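Local coordinates for protein cocosin 1 acidic chain (Cocos nucifera, PDB 5WPW) that serves as a seed storage protein, an 11S globulin that acts as a nutrient reservoir in coconut and assembles as a hexamer of two-cupin subunits, at residues 37-42 with 137-142; 56-61 with 151-156; 307-312 with 360-365; 7-12 with 31-36. The protein carries 2 engineered substitutions. All coordinates share one frame; numbering follows the deposited sequence.

Contact 1 (37-42 with 137-142)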
loop_
_atom_site.group_PDB
_atom_site.type_symbol
_atom_site.label_atom_id
_atom_site.label_comp_id
_atom_site.label_asym_id
_atom_site.label_seq_id
_atom_site.Cartn_x
_atom_site.Cartn_y
_atom_site.Cartn_z
ATOM N N ALA A 37 -17.660 21.657 9.578
ATOM C CA ALA A 37 -17.142 20.327 9.848
ATOM C C ALA A 37 -17.442 19.353 8.719
ATOM O O ALA A 37 -16.771 18.327 8.621
ATOM C CB ALA A 37 -17.728 19.783 11.157
ATOM N N GLY A 38 -18.436 19.644 7.884
ATOM C CA GLY A 38 -18.834 18.736 6.818
ATOM C C GLY A 38 -19.515 17.465 7.278
ATOM O O GLY A 38 -19.305 16.396 6.674
ATOM N N VAL A 39 -20.332 17.551 8.333
ATOM C CA VAL A 39 -21.024 16.403 8.901
ATOM C C VAL A 39 -22.503 16.749 9.085
ATOM O O VAL A 39 -22.904 17.915 9.048
ATOM C CB VAL A 39 -20.408 15.942 10.245
ATOM C CG1 VAL A 39 -18.940 15.496 10.063
ATOM C CG2 VAL A 39 -20.483 17.044 11.255
ATOM N N SER A 40 -23.313 15.700 9.225
ATOM C CA SER A 40 -24.674 15.755 9.745
ATOM C C SER A 40 -24.767 14.821 10.944
ATOM O O SER A 40 -24.172 13.738 10.939
ATOM C CB SER A 40 -25.710 15.326 8.689
ATOM O OG SER A 40 -25.410 15.888 7.423
ATOM N N THR A 41 -25.526 15.218 11.967
ATOM C CA THR A 41 -25.646 14.439 13.194
ATOM C C THR A 41 -27.120 14.174 13.471
ATOM O O THR A 41 -27.978 15.030 13.212
ATOM C CB THR A 41 -25.010 15.156 14.406
ATOM O OG1 THR A 41 -23.592 15.285 14.217
ATOM C CG2 THR A 41 -25.238 14.366 15.691
ATOM N N ILE A 42 -27.418 12.972 13.938
ATOM C CA ILE A 42 -28.770 12.628 14.349
ATOM C C ILE A 42 -28.691 11.840 15.643
ATOM O O ILE A 42 -27.726 11.110 15.900
ATOM C CB ILE A 42 -29.546 11.838 13.265
ATOM C CG1 ILE A 42 -29.104 10.383 13.215
ATOM C CG2 ILE A 42 -29.405 12.477 11.896
ATOM C CD1 ILE A 42 -29.703 9.617 12.035
ATOM N N ILE A 137 -26.292 8.013 19.004
ATOM C CA ILE A 137 -25.868 9.261 18.385
ATOM C C ILE A 137 -25.031 8.917 17.160
ATOM O O ILE A 137 -24.059 8.154 17.257
ATOM C CB ILE A 137 -25.095 10.168 19.353
ATOM C CG1 ILE A 137 -24.445 11.269 18.540
ATOM C CG2 ILE A 137 -24.060 9.387 20.108
ATOM C CD1 ILE A 137 -23.924 12.387 19.315
ATOM N N THR A 138 -25.434 9.452 16.011
ATOM C CA THR A 138 -24.843 9.136 14.712
ATOM C C THR A 138 -24.237 10.370 14.073
ATOM O O THR A 138 -24.908 11.404 13.970
ATOM C CB THR A 138 -25.907 8.572 13.781
ATOM O OG1 THR A 138 -26.266 7.272 14.236
ATOM C CG2 THR A 138 -25.389 8.517 12.354
ATOM N N VAL A 139 -22.983 10.262 13.610
ATOM C CA VAL A 139 -22.326 11.334 12.866
ATOM C C VAL A 139 -22.048 10.797 11.461
ATOM O O VAL A 139 -21.403 9.749 11.312
ATOM C CB VAL A 139 -21.025 11.807 13.549
ATOM C CG1 VAL A 139 -20.418 12.956 12.792
ATOM C CG2 VAL A 139 -21.269 12.212 15.011
ATOM N N LEU A 140 -22.603 11.462 10.451
ATOM C CA LEU A 140 -22.458 11.072 9.051
ATOM C C LEU A 140 -21.485 12.023 8.349
ATOM O O LEU A 140 -21.671 13.244 8.390
ATOM C CB LEU A 140 -23.808 11.113 8.339
ATOM C CG LEU A 140 -24.914 10.119 8.717
ATOM C CD1 LEU A 140 -26.161 10.836 9.178
ATOM C CD2 LEU A 140 -25.201 9.229 7.495
ATOM N N ASP A 141 -20.452 11.478 7.702
ATOM C CA ASP A 141 -19.462 12.358 7.056
ATOM C C ASP A 141 -19.912 12.603 5.624
ATOM O O ASP A 141 -19.569 11.864 4.715
ATOM C CB ASP A 141 -18.061 11.764 7.126
ATOM C CG ASP A 141 -16.992 12.721 6.598
ATOM O OD1 ASP A 141 -17.332 13.859 6.211
ATOM O OD2 ASP A 141 -15.807 12.332 6.575
ATOM N N THR A 142 -20.702 13.654 5.422
ATOM C CA THR A 142 -21.229 13.966 4.102
ATOM C C THR A 142 -20.214 14.665 3.208
ATOM O O THR A 142 -20.494 14.867 2.018
ATOM C CB THR A 142 -22.480 14.825 4.247
ATOM O OG1 THR A 142 -22.175 15.949 5.082
ATOM C CG2 THR A 142 -23.608 14.008 4.926
HETATM O O HOH W 1 -24.217 17.546 5.924
#
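The one flat side-chain group here is the carboxylate of Asp141; the other flat groups are peptides of a sheet in the N-terminal cupin barrel. Asp141 CG is anti to its backbone N (chi1 -174°), which brings OD1 to 3.2 Å from Gly38 O. Both are acceptors, so they do not bond. Weak bonds from Ser143 and Asn144 hold the carboxylate instead. Strands 40-42 and 137-140 run antiparallel. Ser40 and Leu140 form a hydrogen-bonded pair, and so do Ile42 and Thr138. Ser40 N lies in the carbonyl plane of Leu140, 3.1 Å from Leu140 O. The return bond from Leu140 N to Ser40 O is shorter, 2.8 Å, and almost straight at 176°. Ser40, Leu140, Ile42 and Thr138 share one face of the sheet. There Ile42 CG1 lies alongside Thr138 CB at 3.7 Å. Arg61 and His153 cover this face. Thr41 and Val139 lie side by side on the other face, with Val139 CG2 3.9 Å from Thr41 OG1. That hydroxyl is buried and has no polar partner in the model. Nearby, Phe34 of helix 32-37 and Ile310 of the C-terminal cupin pack against Val39. At the start of strand 40-42, Ser40 OG bonds Glu29. It also lies 2.5 Å from a water O, which is 2.7 Å from Thr142 OG1.

Contact 2 (56-61 with 151-156)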
loop_
_atom_site.group_PDB
_atom_site.type_symbol
_atom_site.label_atom_id
_atom_site.label_comp_id
_atom_site.label_asym_id
_atom_site.label_seq_id
_atom_site.Cartn_x
_atom_site.Cartn_y
_atom_site.Cartn_z
ATOM N N MET A 56 -30.270 2.881 3.684
ATOM C CA MET A 56 -28.866 3.120 3.388
ATOM C C MET A 56 -28.670 4.604 3.134
ATOM O O MET A 56 -29.600 5.312 2.735
ATOM C CB MET A 56 -28.357 2.256 2.238
ATOM C CG MET A 56 -29.072 2.382 0.940
ATOM S SD MET A 56 -28.281 3.636 -0.097
ATOM C CE MET A 56 -29.161 3.330 -1.635
ATOM N N SER A 57 -27.456 5.082 3.408
ATOM C CA SER A 57 -27.127 6.497 3.329
ATOM C C SER A 57 -25.983 6.719 2.340
ATOM O O SER A 57 -25.182 5.820 2.091
ATOM C CB SER A 57 -26.730 7.061 4.702
ATOM O OG SER A 57 -27.857 7.138 5.587
ATOM N N ASN A 58 -25.942 7.916 1.757
ATOM C CA ASN A 58 -24.877 8.308 0.832
ATOM C C ASN A 58 -23.558 8.590 1.536
ATOM O O ASN A 58 -22.540 8.746 0.851
ATOM C CB ASN A 58 -25.285 9.558 0.042
ATOM C CG ASN A 58 -25.399 10.829 0.934
ATOM O OD1 ASN A 58 -25.877 10.769 2.078
ATOM N ND2 ASN A 58 -24.967 11.975 0.404
ATOM N N ALA A 59 -23.554 8.678 2.856
ATOM C CA ALA A 59 -22.365 9.046 3.622
ATOM C C ALA A 59 -21.993 7.952 4.616
ATOM O O ALA A 59 -22.888 7.310 5.199
ATOM C CB ALA A 59 -22.604 10.351 4.364
ATOM N N PRO A 60 -20.703 7.675 4.804
ATOM C CA PRO A 60 -20.310 6.747 5.870
ATOM C C PRO A 60 -20.606 7.389 7.215
ATOM O O PRO A 60 -20.686 8.615 7.333
ATOM C CB PRO A 60 -18.809 6.551 5.650
ATOM C CG PRO A 60 -18.359 7.849 5.011
ATOM C CD PRO A 60 -19.536 8.290 4.140
ATOM N N ARG A 61 -20.810 6.547 8.226
ATOM C CA ARG A 61 -21.183 7.043 9.555
ATOM C C ARG A 61 -20.557 6.221 10.672
ATOM O O ARG A 61 -20.162 5.071 10.484
ATOM C CB ARG A 61 -22.710 7.061 9.715
ATOM C CG ARG A 61 -23.283 5.790 10.221
ATOM C CD ARG A 61 -24.789 5.806 10.101
ATOM N NE ARG A 61 -25.195 5.352 8.783
ATOM C CZ ARG A 61 -26.436 5.030 8.465
ATOM N NH1 ARG A 61 -27.393 5.109 9.387
ATOM N NH2 ARG A 61 -26.714 4.615 7.242
ATOM N N ARG A 151 -23.440 17.552 -0.555
ATOM C CA ARG A 151 -22.961 17.577 0.828
ATOM C C ARG A 151 -24.136 17.697 1.805
ATOM O O ARG A 151 -24.260 18.646 2.571
ATOM C CB ARG A 151 -21.980 18.728 1.033
ATOM C CG ARG A 151 -20.523 18.444 0.709
ATOM C CD ARG A 151 -19.570 19.255 1.649
ATOM N NE ARG A 151 -20.122 20.570 2.000
ATOM C CZ ARG A 151 -19.837 21.259 3.108
ATOM N NH1 ARG A 151 -18.989 20.779 4.009
ATOM N NH2 ARG A 151 -20.408 22.441 3.315
ATOM N N SER A 152 -25.034 16.723 1.742
ATOM C CA SER A 152 -26.121 16.628 2.709
ATOM C C SER A 152 -26.412 15.155 2.911
ATOM O O SER A 152 -26.015 14.322 2.093
ATOM C CB SER A 152 -27.372 17.384 2.243
ATOM O OG SER A 152 -28.160 16.596 1.358
ATOM N N HIS A 153 -27.099 14.840 4.009
ATOM C CA HIS A 153 -27.467 13.463 4.322
ATOM C C HIS A 153 -28.655 13.022 3.470
ATOM O O HIS A 153 -29.783 13.474 3.690
ATOM C CB HIS A 153 -27.828 13.309 5.794
ATOM C CG HIS A 153 -28.222 11.912 6.150
ATOM N ND1 HIS A 153 -29.111 11.615 7.158
ATOM C CD2 HIS A 153 -27.853 10.727 5.610
ATOM C CE1 HIS A 153 -29.256 10.304 7.245
ATOM N NE2 HIS A 153 -28.512 9.743 6.308
ATOM N N ARG A 154 -28.418 12.127 2.512
ATOM C CA ARG A 154 -29.485 11.511 1.731
ATOM C C ARG A 154 -29.673 10.092 2.259
ATOM O O ARG A 154 -28.775 9.246 2.124
ATOM C CB ARG A 154 -29.165 11.493 0.230
ATOM C CG ARG A 154 -28.395 12.708 -0.329
ATOM C CD ARG A 154 -29.287 13.746 -1.034
ATOM N NE ARG A 154 -30.199 13.157 -2.023
ATOM C CZ ARG A 154 -30.165 13.371 -3.337
ATOM N NH1 ARG A 154 -29.261 14.173 -3.879
ATOM N NH2 ARG A 154 -31.066 12.785 -4.118
ATOM N N GLN A 155 -30.844 9.828 2.838
ATOM C CA GLN A 155 -31.218 8.510 3.332
ATOM C C GLN A 155 -32.221 7.855 2.388
ATOM O O GLN A 155 -33.226 8.471 2.023
ATOM C CB GLN A 155 -31.815 8.603 4.740
ATOM C CG GLN A 155 -31.692 7.325 5.544
ATOM C CD GLN A 155 -32.825 7.138 6.538
ATOM O OE1 GLN A 155 -33.849 7.817 6.463
ATOM N NE2 GLN A 155 -32.651 6.214 7.468
ATOM N N PHE A 156 -31.943 6.606 2.016
ATOM C CA PHE A 156 -32.738 5.822 1.078
ATOM C C PHE A 156 -33.369 4.685 1.861
ATOM O O PHE A 156 -32.682 3.727 2.221
ATOM C CB PHE A 156 -31.877 5.268 -0.062
ATOM C CG PHE A 156 -31.217 6.328 -0.928
ATOM C CD1 PHE A 156 -30.175 7.096 -0.445
ATOM C CD2 PHE A 156 -31.640 6.532 -2.241
ATOM C CE1 PHE A 156 -29.562 8.061 -1.269
ATOM C CE2 PHE A 156 -31.040 7.474 -3.058
ATOM C CZ PHE A 156 -30.003 8.245 -2.575
#
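Ser57 OG and His153 NE2 make the shortest side-chain contact, a hydrogen bond of 2.8 Å in which either could be the donor. Ser57 OG sits at the edge of the imidazole, near its plane. His153 CG is anti to its backbone N (chi1 180°), which carries the ring across to the serine. Next to it the amide of Asn58 is held at both ends by backbone. Asn58 OD1 accepts from Arg154 N at 2.9 Å, with the donor well above the amide plane. Asn58 ND2 gives to Ser152 O at 3.1 Å, nearly along that C=O axis. Asn58 N also reaches Arg154 O, so three bonds link this residue to the loop. Beyond it, Met56 and Phe156 form an antiparallel hydrogen-bonded pair, with Phe156 N 2.8 Å from Met56 O. Met56 bends at chi2 (92°) and lays CE 3.7 Å from Phe156 CB. Its SD stands oblique to the ring, 4.6 Å from the Phe156 centroid, a Met-aromatic contact. The Met56-Phe156 pairing joins the end of strand 50-57 to strand 155-157 in the N-terminal cupin. Further out, Glu29 accepts from His153 N. Arg154 forms salt bridges with Asp150 of its own chain and with Asp325 of a neighbouring subunit, so the contact borders a subunit interface. Arg61 NH2 lies 5.5 Å from His153 NE2, a charge that would probably disfavour a doubly protonated imidazole.

Contact 3 (307-312 with 360-365)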
loop_
_atom_site.group_PDB
_atom_site.type_symbol
_atom_site.label_atom_id
_atom_site.label_comp_id
_atom_site.label_asym_id
_atom_site.label_seq_id
_atom_site.Cartn_x
_atom_site.Cartn_y
_atom_site.Cartn_z
ATOM N N ALA A 307 -8.041 16.767 11.927
ATOM C CA ALA A 307 -9.470 16.456 11.903
ATOM C C ALA A 307 -10.247 17.506 12.688
ATOM O O ALA A 307 -9.698 18.176 13.570
ATOM C CB ALA A 307 -9.740 15.068 12.478
ATOM N N HIS A 308 -11.529 17.643 12.348
ATOM C CA HIS A 308 -12.485 18.307 13.222
ATOM C C HIS A 308 -12.940 17.316 14.285
ATOM O O HIS A 308 -12.908 16.097 14.077
ATOM C CB HIS A 308 -13.723 18.809 12.472
ATOM C CG HIS A 308 -13.432 19.637 11.255
ATOM N ND1 HIS A 308 -12.837 20.879 11.317
ATOM C CD2 HIS A 308 -13.701 19.415 9.947
ATOM C CE1 HIS A 308 -12.728 21.377 10.100
ATOM N NE2 HIS A 308 -13.242 20.507 9.250
ATOM N N SER A 309 -13.391 17.853 15.419
ATOM C CA SER A 309 -13.893 17.058 16.525
ATOM C C SER A 309 -15.355 17.415 16.769
ATOM O O SER A 309 -15.685 18.586 17.012
ATOM C CB SER A 309 -13.053 17.295 17.782
ATOM O OG SER A 309 -13.440 16.436 18.838
ATOM N N ILE A 310 -16.226 16.409 16.704
ATOM C CA ILE A 310 -17.650 16.563 16.989
ATOM C C ILE A 310 -17.873 15.978 18.376
ATOM O O ILE A 310 -17.892 14.760 18.566
ATOM C CB ILE A 310 -18.527 15.888 15.933
ATOM C CG1 ILE A 310 -18.272 16.514 14.566
ATOM C CG2 ILE A 310 -19.999 16.057 16.282
ATOM C CD1 ILE A 310 -17.276 15.772 13.723
ATOM N N MET A 311 -18.034 16.852 19.360
ATOM C CA MET A 311 -18.069 16.438 20.750
ATOM C C MET A 311 -19.510 16.431 21.240
ATOM O O MET A 311 -20.227 17.428 21.073
ATOM C CB MET A 311 -17.230 17.382 21.603
ATOM C CG MET A 311 -17.070 16.924 23.027
ATOM S SD MET A 311 -15.992 18.013 23.999
ATOM C CE MET A 311 -15.200 18.937 22.704
ATOM N N TYR A 312 -19.913 15.330 21.877
ATOM C CA TYR A 312 -21.260 15.151 22.414
ATOM C C TYR A 312 -21.156 14.766 23.879
ATOM O O TYR A 312 -20.499 13.776 24.210
ATOM C CB TYR A 312 -22.019 14.068 21.637
ATOM C CG TYR A 312 -23.407 13.798 22.163
ATOM C CD1 TYR A 312 -24.447 14.670 21.886
ATOM C CD2 TYR A 312 -23.679 12.677 22.941
ATOM C CE1 TYR A 312 -25.717 14.435 22.358
ATOM C CE2 TYR A 312 -24.959 12.437 23.425
ATOM C CZ TYR A 312 -25.970 13.320 23.115
ATOM O OH TYR A 312 -27.241 13.118 23.581
ATOM N N LEU A 360 -17.830 12.524 27.744
ATOM C CA LEU A 360 -18.225 12.828 26.384
ATOM C C LEU A 360 -17.719 11.741 25.445
ATOM O O LEU A 360 -16.903 10.883 25.804
ATOM C CB LEU A 360 -17.720 14.202 25.951
ATOM C CG LEU A 360 -16.224 14.362 26.202
ATOM C CD1 LEU A 360 -15.335 14.161 24.955
ATOM C CD2 LEU A 360 -15.967 15.707 26.856
ATOM N N VAL A 361 -18.271 11.766 24.245
ATOM C CA VAL A 361 -17.778 10.994 23.119
ATOM C C VAL A 361 -17.505 11.989 22.008
ATOM O O VAL A 361 -18.309 12.901 21.764
ATOM C CB VAL A 361 -18.776 9.904 22.681
ATOM C CG1 VAL A 361 -20.159 10.489 22.454
ATOM C CG2 VAL A 361 -18.278 9.207 21.416
ATOM N N SER A 362 -16.348 11.860 21.380
ATOM C CA SER A 362 -16.022 12.709 20.257
ATOM C C SER A 362 -15.908 11.843 19.025
ATOM O O SER A 362 -15.396 10.732 19.098
ATOM C CB SER A 362 -14.723 13.484 20.475
ATOM O OG SER A 362 -14.886 14.409 21.535
ATOM N N ILE A 363 -16.400 12.359 17.911
ATOM C CA ILE A 363 -16.212 11.749 16.599
ATOM C C ILE A 363 -15.349 12.697 15.789
ATOM O O ILE A 363 -15.663 13.881 15.687
ATOM C CB ILE A 363 -17.545 11.504 15.875
ATOM C CG1 ILE A 363 -18.494 10.642 16.715
ATOM C CG2 ILE A 363 -17.283 10.917 14.456
ATOM C CD1 ILE A 363 -17.924 9.282 17.107
ATOM N N LYS A 364 -14.285 12.180 15.188
ATOM C CA LYS A 364 -13.315 13.023 14.492
ATOM C C LYS A 364 -13.274 12.638 13.027
ATOM O O LYS A 364 -13.410 11.463 12.689
ATOM C CB LYS A 364 -11.938 12.915 15.159
ATOM C CG LYS A 364 -12.006 13.301 16.659
ATOM C CD LYS A 364 -10.639 13.364 17.358
ATOM C CE LYS A 364 -10.780 13.934 18.784
ATOM N NZ LYS A 364 -9.446 14.318 19.345
ATOM N N THR A 365 -13.079 13.650 12.165
ATOM C CA THR A 365 -13.243 13.529 10.710
ATOM C C THR A 365 -11.963 13.064 10.025
ATOM O O THR A 365 -11.553 13.609 8.998
ATOM C CB THR A 365 -13.740 14.844 10.102
ATOM O OG1 THR A 365 -12.773 15.888 10.264
ATOM C CG2 THR A 365 -15.057 15.284 10.725
HETATM O O HOH W 2 -13.059 16.771 21.389
#
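Thr365 OG1 is gripped twice: it accepts from His308 N at 3.0 Å, and it bonds Gln148 of a neighbouring subunit. OG1 stands between its own backbone N and carbonyl carbon (chi1 64°), which turns it to that N-H. Thr365 N returns a bond to His308 O, lying in the carbonyl plane. The His308 ring is held separately, ND1 by Gln345 N and NE2, weakly, by Gln148 O of the same neighbour. From this end the two segments run as antiparallel strands, 309-312 and 360-364, in a sheet of the C-terminal cupin barrel. Ile310 pairs with Ile363 and Tyr312 with Val361 through backbone bonds; Ile310 N to Ile363 O is the shortest, 2.8 Å. On their face Ile310 CD1 folds over the backbone, 3.2 Å from Ile363 O, and meets Thr365 CG2 nearly at a right angle at 3.8 Å. Val361 CG1 touches the ring of Tyr312 at its edge, 4.2 Å from CD2. Val66, Tyr64 and Leu62 of the N-terminal cupin cover this face. Ser309, Met311, Ser362 and Lys364 share the other. There Met311 crosses Leu360 obliquely, SD to CD2 3.7 Å. Ser309 OG and Ser362 OG are joined through one water, 2.6 Å from the former. Lys364 runs out extended past Ser309 OG to bond Asn304 with NZ.

Contact 4 (7-12 with 31-36)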
loop_
_atom_site.group_PDB
_atom_site.type_symbol
_atom_site.label_atom_id
_atom_site.label_comp_id
_atom_site.label_asym_id
_atom_site.label_seq_id
_atom_site.Cartn_x
_atom_site.Cartn_y
_atom_site.Cartn_z
ATOM N N ARG A 7 -18.119 32.818 16.225
ATOM C CA ARG A 7 -18.345 32.185 17.521
ATOM C C ARG A 7 -18.844 30.758 17.337
ATOM O O ARG A 7 -19.564 30.453 16.385
ATOM C CB ARG A 7 -19.397 32.929 18.370
ATOM C CG ARG A 7 -18.991 34.321 18.830
ATOM C CD ARG A 7 -17.642 34.329 19.506
ATOM N NE ARG A 7 -16.644 34.980 18.667
ATOM C CZ ARG A 7 -15.445 35.364 19.089
ATOM N NH1 ARG A 7 -14.598 35.950 18.247
ATOM N NH2 ARG A 7 -15.091 35.170 20.356
ATOM N N LEU A 8 -18.495 29.899 18.289
ATOM C CA LEU A 8 -19.113 28.587 18.409
ATOM C C LEU A 8 -20.193 28.611 19.488
ATOM O O LEU A 8 -20.200 29.467 20.374
ATOM C CB LEU A 8 -18.072 27.513 18.741
ATOM C CG LEU A 8 -16.848 27.423 17.826
ATOM C CD1 LEU A 8 -15.777 26.564 18.475
ATOM C CD2 LEU A 8 -17.242 26.855 16.469
ATOM N N ASN A 9 -21.113 27.654 19.411
ATOM C CA ASN A 9 -22.082 27.491 20.487
ATOM C C ASN A 9 -22.482 26.029 20.580
ATOM O O ASN A 9 -22.381 25.273 19.610
ATOM C CB ASN A 9 -23.325 28.382 20.292
ATOM C CG ASN A 9 -23.952 28.216 18.930
ATOM O OD1 ASN A 9 -23.483 28.784 17.943
ATOM N ND2 ASN A 9 -25.027 27.436 18.864
ATOM N N ALA A 10 -22.924 25.635 21.770
ATOM C CA ALA A 10 -23.395 24.273 21.958
ATOM C C ALA A 10 -24.705 24.081 21.207
ATOM O O ALA A 10 -25.535 24.991 21.128
ATOM C CB ALA A 10 -23.572 23.967 23.443
ATOM N N LEU A 11 -24.871 22.904 20.621
ATOM C CA LEU A 11 -25.990 22.628 19.741
ATOM C C LEU A 11 -26.907 21.580 20.349
ATOM O O LEU A 11 -26.483 20.728 21.133
ATOM C CB LEU A 11 -25.506 22.149 18.367
ATOM C CG LEU A 11 -24.794 23.198 17.518
ATOM C CD1 LEU A 11 -23.977 22.542 16.417
ATOM C CD2 LEU A 11 -25.799 24.173 16.936
ATOM N N GLU A 12 -28.168 21.651 19.959
ATOM C CA GLU A 12 -29.195 20.694 20.323
ATOM C C GLU A 12 -30.033 20.435 19.087
ATOM O O GLU A 12 -29.959 21.190 18.108
ATOM C CB GLU A 12 -30.063 21.212 21.481
ATOM C CG GLU A 12 -29.541 20.793 22.833
ATOM C CD GLU A 12 -30.565 20.971 23.938
ATOM O OE1 GLU A 12 -31.694 20.433 23.811
ATOM O OE2 GLU A 12 -30.229 21.650 24.932
ATOM N N ASN A 31 -26.475 24.567 9.850
ATOM C CA ASN A 31 -25.702 25.371 10.783
ATOM C C ASN A 31 -24.266 25.535 10.282
ATOM O O ASN A 31 -23.674 24.598 9.738
ATOM C CB ASN A 31 -25.748 24.683 12.157
ATOM C CG ASN A 31 -25.279 25.574 13.287
ATOM O OD1 ASN A 31 -24.094 25.873 13.401
ATOM N ND2 ASN A 31 -26.209 25.980 14.149
ATOM N N GLU A 32 -23.704 26.740 10.465
ATOM C CA GLU A 32 -22.352 27.016 9.978
ATOM C C GLU A 32 -21.339 26.016 10.522
ATOM O O GLU A 32 -20.408 25.613 9.816
ATOM C CB GLU A 32 -21.931 28.435 10.357
ATOM C CG GLU A 32 -22.119 29.489 9.276
ATOM C CD GLU A 32 -21.650 30.866 9.730
ATOM O OE1 GLU A 32 -20.659 30.934 10.495
ATOM O OE2 GLU A 32 -22.273 31.878 9.331
ATOM N N GLN A 33 -21.493 25.617 11.780
ATOM C CA GLN A 33 -20.514 24.738 12.406
ATOM C C GLN A 33 -20.554 23.334 11.809
ATOM O O GLN A 33 -19.501 22.711 11.608
ATOM C CB GLN A 33 -20.759 24.722 13.912
ATOM C CG GLN A 33 -20.981 26.129 14.411
ATOM C CD GLN A 33 -21.233 26.202 15.890
ATOM O OE1 GLN A 33 -20.301 26.144 16.689
ATOM N NE2 GLN A 33 -22.499 26.345 16.265
ATOM N N PHE A 34 -21.756 22.824 11.522
ATOM C CA PHE A 34 -21.896 21.569 10.793
ATOM C C PHE A 34 -21.396 21.705 9.364
ATOM O O PHE A 34 -20.755 20.795 8.828
ATOM C CB PHE A 34 -23.358 21.134 10.793
ATOM C CG PHE A 34 -23.731 20.327 11.979
ATOM C CD1 PHE A 34 -23.232 19.052 12.135
ATOM C CD2 PHE A 34 -24.572 20.838 12.941
ATOM C CE1 PHE A 34 -23.562 18.302 13.232
ATOM C CE2 PHE A 34 -24.904 20.094 14.034
ATOM C CZ PHE A 34 -24.399 18.821 14.181
ATOM N N ARG A 35 -21.692 22.834 8.726
ATOM C CA ARG A 35 -21.171 23.066 7.391
ATOM C C ARG A 35 -19.651 23.223 7.407
ATOM O O ARG A 35 -18.980 22.793 6.467
ATOM C CB ARG A 35 -21.854 24.288 6.765
ATOM C CG ARG A 35 -23.180 23.949 6.060
ATOM C CD ARG A 35 -23.703 25.109 5.220
ATOM N NE ARG A 35 -24.107 26.243 6.050
ATOM C CZ ARG A 35 -25.037 27.134 5.713
ATOM N NH1 ARG A 35 -25.680 27.030 4.553
ATOM N NH2 ARG A 35 -25.330 28.131 6.546
ATOM N N CYS A 36 -19.080 23.798 8.464
ATOM C CA CYS A 36 -17.624 23.857 8.516
ATOM C C CYS A 36 -17.038 22.469 8.720
ATOM O O CYS A 36 -16.040 22.118 8.091
ATOM C CB CYS A 36 -17.153 24.803 9.620
ATOM S SG CYS A 36 -15.352 24.688 10.018
#
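Asn31 is the N-cap of helix 32-37, and the extended chain 7-12 packs across this first turn. The hydrogen bonds centre on two side-chain oxygens. Asn31 OD1 accepts from Gln33 N at 3.1 Å, on a lone pair and in the carbonyl plane. A weak second bond comes to it from Gln33 NE2. The weak bond is consistent with the way the Gln33 amide is turned; the chain is extended beyond CG. Gln33 OE1 then takes Asn9 N at 3.2 Å, again in plane and on a lone pair. The amide planes of Asn9 and Gln33 are 44° apart.

The van der Waals contacts fall to two leucines. The Leu8 methyl CD2 lies against the amide oxygen Gln33 OE1 at 3.1 Å. Leu11 CG is anti to its own carbonyl carbon (chi1 -69°), and its two methyls part. CD2 meets Asn31 tip to tip. CD1 makes the apolar contact, sliding past Phe34, with Leu340 of the C-terminal cupin touching both side chains.

The covalent tie is the disulfide from Cys36 to Cys3, which fixes the N-terminus to the same helix. Backbone bonds of Leu8 with Val330 and Leu11 with Leu340 lay the segment along the C-terminal barrel. Leu11 CD1 ends 3.5 Å from Phe34 CE2.

Contact 1 lies in the middle, its centre 9 Å from contact 2 and 10 Å from contact 3. Asp141 N probably bonds Pro60 O at 2.9 Å, tying contact 1 to contact 2 within the N-terminal cupin. Ile137 CD1 reaches Tyr312 CG at 3.2 Å, where contact 1 meets contact 3 across the two barrels. Contact 4 stands 12 Å from contact 1 between centres; Phe34 CE1 touches Thr41 OG1. It also meets contact 3, with His308 NE2 3.4 Å from Cys36 O. Contacts 2 and 3 do not touch, with nearest atoms about 7 Å apart. Together the four span both cupins of one subunit, and contacts 2 and 3 also border neighbouring subunits.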